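Long-range contacts in VP1 (Merkel cell polyomavirus, PDB 4FMH), which builds the pentameric units of the viral capsid and binds sialylated glycans at a site required for infection: residues 24-29 with 71-76; 253-258 with 276-281. All coordinates share one frame; numbering follows the deposited sequence.

Both contacts bridge the two sheets of the VP1 jelly roll. Strands 11-28 and 269-287 are backbone-bonded neighbours in one sheet, strands 71-76 and 250-263 in the other, so interaction 1 and interaction 2 join the same pair of sheets side by side, their centres about 7 Å apart. L26 and L28 also touch I253 and C255, which makes the two contacts one continuous interior. Interaction 1 lies nearer the margin, is only partly buried, and relies on aliphatic branches with a water at one end. Interaction 2 is wholly buried and adds an aromatic face, a cysteine sulfur and an ion pair to its aliphatic contacts.

Interaction 1: residues 24-29 with 71-76; sequences IELYLN and SVARVS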
ATOM      1  N   ILE B  24      -4.582  17.544 -28.229  0.60 22.61           N
ATOM      2  CA  ILE B  24      -3.156  17.850 -28.383  0.60 22.05           C
ATOM      3  C   ILE B  24      -2.303  16.694 -27.839  0.60 20.91           C
ATOM      4  O   ILE B  24      -2.578  16.188 -26.752  0.60 18.87           O
ATOM      5  CB  ILE B  24      -2.794  19.192 -27.666  0.60 21.08           C
ATOM      6  CG1 ILE B  24      -3.402  20.401 -28.409  0.60 22.32           C
ATOM      7  CG2 ILE B  24      -1.276  19.349 -27.460  0.60 21.20           C
ATOM      8  CD1 ILE B  24      -2.862  20.644 -29.825  0.60 23.38           C
ATOM      9  N   GLU B  25      -1.284  16.287 -28.605  1.00 21.14           N
ATOM     10  CA  GLU B  25      -0.383  15.188 -28.235  1.00 21.07           C
ATOM     11  C   GLU B  25       1.054  15.692 -28.150  1.00 20.60           C
ATOM     12  O   GLU B  25       1.475  16.495 -28.981  1.00 20.67           O
ATOM     13  CB  GLU B  25      -0.420  14.083 -29.285  1.00 25.01           C
ATOM     14  CG  GLU B  25      -1.579  13.117 -29.189  1.00 34.60           C
ATOM     15  CD  GLU B  25      -1.317  11.820 -29.957  1.00 41.26           C
ATOM     16  OE1 GLU B  25      -0.154  11.572 -30.347  1.00 42.19           O
ATOM     17  OE2 GLU B  25      -2.275  11.044 -30.161  1.00 47.78           O
ATOM     18  N   LEU B  26       1.796  15.208 -27.163  0.60 18.27           N
ATOM     19  CA  LEU B  26       3.229  15.458 -27.091  0.60 17.17           C
ATOM     20  C   LEU B  26       3.887  14.460 -26.161  0.60 16.07           C
ATOM     21  O   LEU B  26       3.223  13.712 -25.438  0.60 14.54           O
ATOM     22  CB  LEU B  26       3.544  16.884 -26.611  0.60 17.60           C
ATOM     23  CG  LEU B  26       3.127  17.258 -25.182  0.60 14.66           C
ATOM     24  CD1 LEU B  26       4.151  18.178 -24.510  0.60 17.46           C
ATOM     25  CD2 LEU B  26       1.751  17.891 -25.194  0.60 15.27           C
ATOM     26  N   TYR B  27       5.209  14.466 -26.200  1.00 15.96           N
ATOM     27  CA  TYR B  27       6.027  13.728 -25.257  1.00 15.53           C
ATOM     28  C   TYR B  27       7.157  14.643 -24.809  1.00 14.77           C
ATOM     29  O   TYR B  27       7.569  15.548 -25.545  1.00 15.41           O
ATOM     30  CB  TYR B  27       6.551  12.420 -25.865  1.00 15.36           C
ATOM     31  CG  TYR B  27       7.515  12.611 -27.016  1.00 19.22           C
ATOM     32  CD1 TYR B  27       8.884  12.786 -26.784  1.00 19.88           C
ATOM     33  CD2 TYR B  27       7.064  12.611 -28.339  1.00 21.80           C
ATOM     34  CE1 TYR B  27       9.775  12.967 -27.837  1.00 20.29           C
ATOM     35  CE2 TYR B  27       7.948  12.792 -29.403  1.00 22.66           C
ATOM     36  CZ  TYR B  27       9.303  12.962 -29.140  1.00 24.06           C
ATOM     37  OH  TYR B  27      10.187  13.137 -30.177  1.00 26.91           O
ATOM     38  N   LEU B  28       7.649  14.404 -23.601  1.00 12.06           N
ATOM     39  CA  LEU B  28       8.767  15.150 -23.068  1.00 12.76           C
ATOM     40  C   LEU B  28       9.836  14.169 -22.617  1.00 13.34           C
ATOM     41  O   LEU B  28       9.587  13.333 -21.744  1.00 11.31           O
ATOM     42  CB  LEU B  28       8.324  16.023 -21.886  1.00 11.18           C
ATOM     43  CG  LEU B  28       7.511  17.286 -22.206  1.00 14.55           C
ATOM     44  CD1 LEU B  28       6.919  17.891 -20.925  1.00 14.68           C
ATOM     45  CD2 LEU B  28       8.372  18.320 -22.934  1.00 15.44           C
ATOM     46  N   ASN B  29      11.017  14.262 -23.218  1.00 13.15           N
ATOM     47  CA  ASN B  29      12.152  13.448 -22.768  1.00 14.14           C
ATOM     48  C   ASN B  29      12.751  13.992 -21.482  1.00 13.85           C
ATOM     49  O   ASN B  29      12.692  15.202 -21.232  1.00 12.66           O
ATOM     50  CB  ASN B  29      13.214  13.341 -23.857  1.00 14.92           C
ATOM     51  CG  ASN B  29      12.927  12.226 -24.831  1.00 17.38           C
ATOM     52  OD1 ASN B  29      12.639  11.089 -24.433  1.00 15.52           O
ATOM     53  ND2 ASN B  29      12.999  12.540 -26.122  1.00 19.76           N
ATOM     54  N   SER B  71      11.063  18.957 -16.948  1.00 13.26           N
ATOM     55  CA  SER B  71      10.793  19.055 -18.375  1.00 13.65           C
ATOM     56  C   SER B  71       9.634  20.011 -18.549  1.00 13.23           C
ATOM     57  O   SER B  71       8.739  20.061 -17.704  1.00 10.67           O
ATOM     58  CB  SER B  71      10.441  17.692 -18.980  1.00 13.88           C
ATOM     59  OG  SER B  71      11.567  16.838 -18.970  1.00 15.76           O
ATOM     60  N   VAL B  72       9.657  20.776 -19.637  1.00 13.66           N
ATOM     61  CA  VAL B  72       8.561  21.694 -19.941  1.00 16.34           C
ATOM     62  C   VAL B  72       8.478  22.007 -21.435  1.00 16.32           C
ATOM     63  O   VAL B  72       9.498  22.120 -22.127  1.00 15.86           O
ATOM     64  CB  VAL B  72       8.596  22.994 -19.055  1.00 17.03           C
ATOM     65  CG1 VAL B  72       9.981  23.585 -18.993  1.00 19.56           C
ATOM     66  CG2 VAL B  72       7.579  24.038 -19.527  1.00 19.11           C
ATOM     67  N   ALA B  73       7.248  22.097 -21.927  1.00 16.42           N
ATOM     68  CA  ALA B  73       6.987  22.582 -23.276  1.00 17.09           C
ATOM     69  C   ALA B  73       5.802  23.532 -23.264  1.00 17.96           C
ATOM     70  O   ALA B  73       4.872  23.369 -22.467  1.00 15.85           O
ATOM     71  CB  ALA B  73       6.730  21.416 -24.237  1.00 17.03           C
ATOM     72  N   ARG B  74       5.859  24.532 -24.144  1.00 19.68           N
ATOM     73  CA  ARG B  74       4.702  25.359 -24.472  1.00 19.85           C
ATOM     74  C   ARG B  74       4.167  24.921 -25.836  1.00 21.01           C
ATOM     75  O   ARG B  74       4.905  24.915 -26.823  1.00 21.58           O
ATOM     76  CB  ARG B  74       5.077  26.844 -24.499  1.00 20.72           C
ATOM     77  CG  ARG B  74       3.893  27.779 -24.784  1.00 21.31           C
ATOM     78  CD  ARG B  74       4.346  29.203 -25.085  1.00 22.66           C
ATOM     79  NE  ARG B  74       3.221  30.072 -25.442  1.00 24.68           N
ATOM     80  CZ  ARG B  74       2.660  30.136 -26.651  1.00 27.73           C
ATOM     81  NH1 ARG B  74       3.105  29.377 -27.647  1.00 27.07           N
ATOM     82  NH2 ARG B  74       1.639  30.960 -26.867  1.00 29.42           N
ATOM     83  N   VAL B  75       2.889  24.548 -25.887  1.00 19.95           N
ATOM     84  CA  VAL B  75       2.260  24.139 -27.141  1.00 20.71           C
ATOM     85  C   VAL B  75       1.419  25.291 -27.679  1.00 22.82           C
ATOM     86  O   VAL B  75       0.560  25.829 -26.966  1.00 22.09           O
ATOM     87  CB  VAL B  75       1.376  22.876 -26.975  1.00 21.67           C
ATOM     88  CG1 VAL B  75       0.862  22.388 -28.334  1.00 22.63           C
ATOM     89  CG2 VAL B  75       2.143  21.764 -26.254  1.00 21.99           C
ATOM     90  N   SER B  76       1.705  25.685 -28.921  1.00 23.28           N
ATOM     91  CA  SER B  76       0.912  26.683 -29.636  1.00 26.07           C
ATOM     92  C   SER B  76      -0.420  26.092 -30.079  1.00 26.17           C
ATOM     93  O   SER B  76      -0.464  25.029 -30.703  1.00 27.69           O
ATOM     94  CB  SER B  76       1.686  27.224 -30.841  1.00 26.22           C
ATOM     95  OG  SER B  76       2.751  28.048 -30.404  1.00 28.90           O
TER
HETATM   96  O   HOH W   1      10.405  14.342 -19.342  1.00 20.27           O
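From L28 opposite S71 to I24 opposite V75, strands 24-28 and 71-76 face each other across the jelly-roll sandwich, running roughly antiparallel (151°) with their axes 7.9 Å apart at closest. They are strands B and C of the viral jelly roll and lie in different sheets: 24-28 is bonded to 276-281, and 71-76 to 253-258. They diverge along their length, the CA-CA separation growing from 6.4 Å for L28 and S71 to 8.4 Å for I24 and V75. L28 fills the narrower end. Its CD2 lies 3.7 Å from A73 CB, while its CB and CD1 both lean on S71 CB. At the wider end V75 divides its two methyls: with CG1 anti to the backbone N (chi1 -174°), CG1 meets I24 CG2 tip to tip at 3.8 Å and CG2 meets L26 CD2 at 4.0 Å, in the conformers given for I24 and L26, both of which have a second one. The side chain of N29 starts away from 71-76, and its OD1 accepts a hydrogen bond from L181 N of a second subunit. A water closes the narrow end, donating to L28 O at 2.7 Å and hydrogen-bonded to S71 OG at 2.8 Å.

Interaction 2: residues 253-258 with 276-281; sequences ISCADI and RYFNVT
D257 and R276 form a buried, bidentate salt bridge between strands 253-258 and 276-281. R276 presents the NE side of its guanidinium: NH2 donates to D257 OD1 at 2.8 Å and NE to D257 OD2 at 2.9 Å. Both oxygens are met on their syn sides, somewhat out of the carboxylate plane, and the two flat groups are tilted 32° apart. The arginine chain runs extended through CG and CD, then bends at chi3 (-84°), which brings NE round to the carboxylate. H133 ND1 gives D257 OD1 a second hydrogen bond and T99 OG1 pairs with R276 NH1, so each group has a second polar partner. This dense pairing probably helps keep both ions charged in the interior. The two strands, the last two of the viral jelly roll, form a hairpin: D257 still bonds to L274 through the backbone, but farther from the turn they part into opposite sheets, and side chains take over. The aromatic contacts centre on F278. I253 CG2 sits over the middle of one ring face as a CH-pi contact, 3.3 Å from the centroid and only 6° off the normal, a tight fit with all six ring carbons close by. C255 comes instead at the ring edge, CB lying 3.9 Å from F278 CZ and SG 5.2 Å from the centroid, almost in the ring plane, in a sulfur-aromatic contact. F135, from strand 131-138, touches F278 and R276 as well. Aliphatic contacts occur at both ends of this group: beyond the ring, I253 CD1 meets V280 CG2 at 3.7 Å, the two side chains passing in opposite directions, and C255 CB rests 3.8 Å from R276 CD, beside the salt bridge.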
ATOM      1  N   ILE B 253       2.972  22.399 -20.457  1.00 14.18           N
ATOM      2  CA  ILE B 253       3.058  21.020 -19.989  1.00 13.74           C
ATOM      3  C   ILE B 253       4.411  20.821 -19.319  1.00 14.09           C
ATOM      4  O   ILE B 253       5.453  21.068 -19.936  1.00 13.51           O
ATOM      5  CB  ILE B 253       2.882  20.032 -21.163  1.00 15.12           C
ATOM      6  CG1 ILE B 253       1.616  20.405 -21.962  1.00 18.22           C
ATOM      7  CG2 ILE B 253       2.936  18.578 -20.666  1.00 12.74           C
ATOM      8  CD1 ILE B 253       0.670  19.280 -22.269  1.00 24.25           C
ATOM      9  N   SER B 254       4.384  20.381 -18.059  1.00 12.87           N
ATOM     10  CA  SER B 254       5.590  20.240 -17.250  1.00 13.12           C
ATOM     11  C   SER B 254       5.618  18.874 -16.602  1.00 12.05           C
ATOM     12  O   SER B 254       4.562  18.320 -16.289  1.00 12.26           O
ATOM     13  CB  SER B 254       5.613  21.295 -16.141  1.00 12.98           C
ATOM     14  OG  SER B 254       5.334  22.586 -16.652  1.00 17.90           O
ATOM     15  N   CYS B 255       6.812  18.338 -16.369  1.00 11.54           N
ATOM     16  CA  CYS B 255       6.912  17.051 -15.669  1.00 10.89           C
ATOM     17  C   CYS B 255       8.318  16.712 -15.180  1.00 10.86           C
ATOM     18  O   CYS B 255       9.298  17.389 -15.508  1.00 11.05           O
ATOM     19  CB  CYS B 255       6.368  15.915 -16.553  1.00 10.44           C
ATOM     20  SG  CYS B 255       7.377  15.548 -17.996  1.00 15.95           S
ATOM     21  N   ALA B 256       8.395  15.658 -14.377  1.00 10.62           N
ATOM     22  CA  ALA B 256       9.669  15.086 -13.942  1.00 10.95           C
ATOM     23  C   ALA B 256       9.389  13.647 -13.581  1.00 11.24           C
ATOM     24  O   ALA B 256       8.382  13.366 -12.922  1.00 11.72           O
ATOM     25  CB  ALA B 256      10.218  15.832 -12.740  1.00 11.01           C
ATOM     26  N   ASP B 257      10.251  12.738 -14.030  1.00  9.68           N
ATOM     27  CA  ASP B 257      10.092  11.325 -13.683  1.00 10.45           C
ATOM     28  C   ASP B 257      11.417  10.625 -13.423  1.00 10.15           C
ATOM     29  O   ASP B 257      11.967   9.959 -14.308  1.00 10.83           O
ATOM     30  CB  ASP B 257       9.278  10.590 -14.752  1.00  9.51           C
ATOM     31  CG  ASP B 257       7.838  11.080 -14.814  1.00 13.51           C
ATOM     32  OD1 ASP B 257       7.036  10.694 -13.930  1.00 12.43           O
ATOM     33  OD2 ASP B 257       7.520  11.872 -15.733  1.00 13.50           O
ATOM     34  N   ILE B 258      11.926  10.799 -12.204  1.00  9.81           N
ATOM     35  CA  ILE B 258      13.120  10.093 -11.736  1.00  9.44           C
ATOM     36  C   ILE B 258      12.679   8.702 -11.290  1.00  9.27           C
ATOM     37  O   ILE B 258      11.756   8.574 -10.481  1.00  7.40           O
ATOM     38  CB  ILE B 258      13.817  10.846 -10.587  1.00  9.46           C
ATOM     39  CG1 ILE B 258      14.298  12.218 -11.077  1.00 10.64           C
ATOM     40  CG2 ILE B 258      14.990  10.014 -10.026  1.00  8.28           C
ATOM     41  CD1 ILE B 258      14.678  13.208  -9.961  1.00 10.79           C
ATOM     42  N   ARG B 276       7.764  11.102 -20.692  1.00 11.36           N
ATOM     43  CA  ARG B 276       6.348  11.115 -20.394  1.00 11.11           C
ATOM     44  C   ARG B 276       5.556  11.590 -21.611  1.00 11.86           C
ATOM     45  O   ARG B 276       5.936  12.553 -22.294  1.00 11.99           O
ATOM     46  CB  ARG B 276       6.060  12.006 -19.183  1.00 10.30           C
ATOM     47  CG  ARG B 276       4.599  11.955 -18.724  1.00 11.96           C
ATOM     48  CD  ARG B 276       4.360  12.849 -17.515  1.00 12.00           C
ATOM     49  NE  ARG B 276       4.712  12.191 -16.257  1.00  9.67           N
ATOM     50  CZ  ARG B 276       3.873  11.449 -15.541  1.00 12.57           C
ATOM     51  NH1 ARG B 276       2.631  11.249 -15.960  1.00 10.99           N
ATOM     52  NH2 ARG B 276       4.283  10.897 -14.405  1.00  9.98           N
ATOM     53  N   TYR B 277       4.464  10.880 -21.872  1.00 11.07           N
ATOM     54  CA  TYR B 277       3.532  11.207 -22.937  1.00 12.13           C
ATOM     55  C   TYR B 277       2.285  11.888 -22.383  1.00 11.55           C
ATOM     56  O   TYR B 277       1.841  11.569 -21.279  1.00 10.72           O
ATOM     57  CB  TYR B 277       3.153   9.926 -23.696  1.00 12.81           C
ATOM     58  CG  TYR B 277       1.970  10.101 -24.616  1.00 14.94           C
ATOM     59  CD1 TYR B 277       2.131  10.627 -25.898  1.00 17.75           C
ATOM     60  CD2 TYR B 277       0.683   9.763 -24.194  1.00 15.59           C
ATOM     61  CE1 TYR B 277       1.036  10.803 -26.742  1.00 19.01           C
ATOM     62  CE2 TYR B 277      -0.414   9.934 -25.034  1.00 19.38           C
ATOM     63  CZ  TYR B 277      -0.227  10.449 -26.301  1.00 18.33           C
ATOM     64  OH  TYR B 277      -1.317  10.612 -27.124  1.00 25.80           O
ATOM     65  N   PHE B 278       1.724  12.815 -23.165  1.00 11.56           N
ATOM     66  CA  PHE B 278       0.505  13.541 -22.816  1.00 11.16           C
ATOM     67  C   PHE B 278      -0.447  13.610 -24.003  1.00 12.12           C
ATOM     68  O   PHE B 278      -0.028  13.902 -25.134  1.00 12.47           O
ATOM     69  CB  PHE B 278       0.803  14.991 -22.433  1.00 11.03           C
ATOM     70  CG  PHE B 278       1.791  15.150 -21.325  1.00 12.71           C
ATOM     71  CD1 PHE B 278       3.156  15.148 -21.590  1.00 13.31           C
ATOM     72  CD2 PHE B 278       1.355  15.368 -20.021  1.00 12.96           C
ATOM     73  CE1 PHE B 278       4.076  15.316 -20.568  1.00 13.82           C
ATOM     74  CE2 PHE B 278       2.271  15.543 -18.984  1.00 13.65           C
ATOM     75  CZ  PHE B 278       3.631  15.527 -19.262  1.00 15.75           C
ATOM     76  N   ASN B 279      -1.724  13.359 -23.728  1.00 10.99           N
ATOM     77  CA  ASN B 279      -2.818  13.677 -24.652  1.00 14.28           C
ATOM     78  C   ASN B 279      -3.847  14.541 -23.908  1.00 14.89           C
ATOM     79  O   ASN B 279      -4.598  14.037 -23.074  1.00 13.66           O
ATOM     80  CB  ASN B 279      -3.465  12.398 -25.205  1.00 14.40           C
ATOM     81  CG  ASN B 279      -4.429  12.667 -26.363  1.00 20.26           C
ATOM     82  OD1 ASN B 279      -5.211  13.613 -26.336  1.00 23.61           O
ATOM     83  ND2 ASN B 279      -4.376  11.822 -27.379  1.00 29.20           N
ATOM     84  N   VAL B 280      -3.868  15.840 -24.214  1.00 15.46           N
ATOM     85  CA  VAL B 280      -4.718  16.801 -23.515  1.00 15.26           C
ATOM     86  C   VAL B 280      -5.934  17.159 -24.359  1.00 16.08           C
ATOM     87  O   VAL B 280      -5.796  17.510 -25.522  1.00 15.55           O
ATOM     88  CB  VAL B 280      -3.938  18.097 -23.172  1.00 15.57           C
ATOM     89  CG1 VAL B 280      -4.832  19.095 -22.449  1.00 14.54           C
ATOM     90  CG2 VAL B 280      -2.706  17.776 -22.334  1.00 14.20           C
ATOM     91  N   THR B 281      -7.121  17.061 -23.766  1.00 15.81           N
ATOM     92  CA  THR B 281      -8.359  17.460 -24.428  1.00 17.10           C
ATOM     93  C   THR B 281      -8.706  18.876 -24.007  1.00 17.48           C
ATOM     94  O   THR B 281      -8.732  19.186 -22.813  1.00 17.08           O
ATOM     95  CB  THR B 281      -9.532  16.510 -24.073  1.00 18.57           C
ATOM     96  OG1 THR B 281      -9.211  15.183 -24.496  1.00 18.15           O
ATOM     97  CG2 THR B 281     -10.832  16.943 -24.751  1.00 18.82           C
TER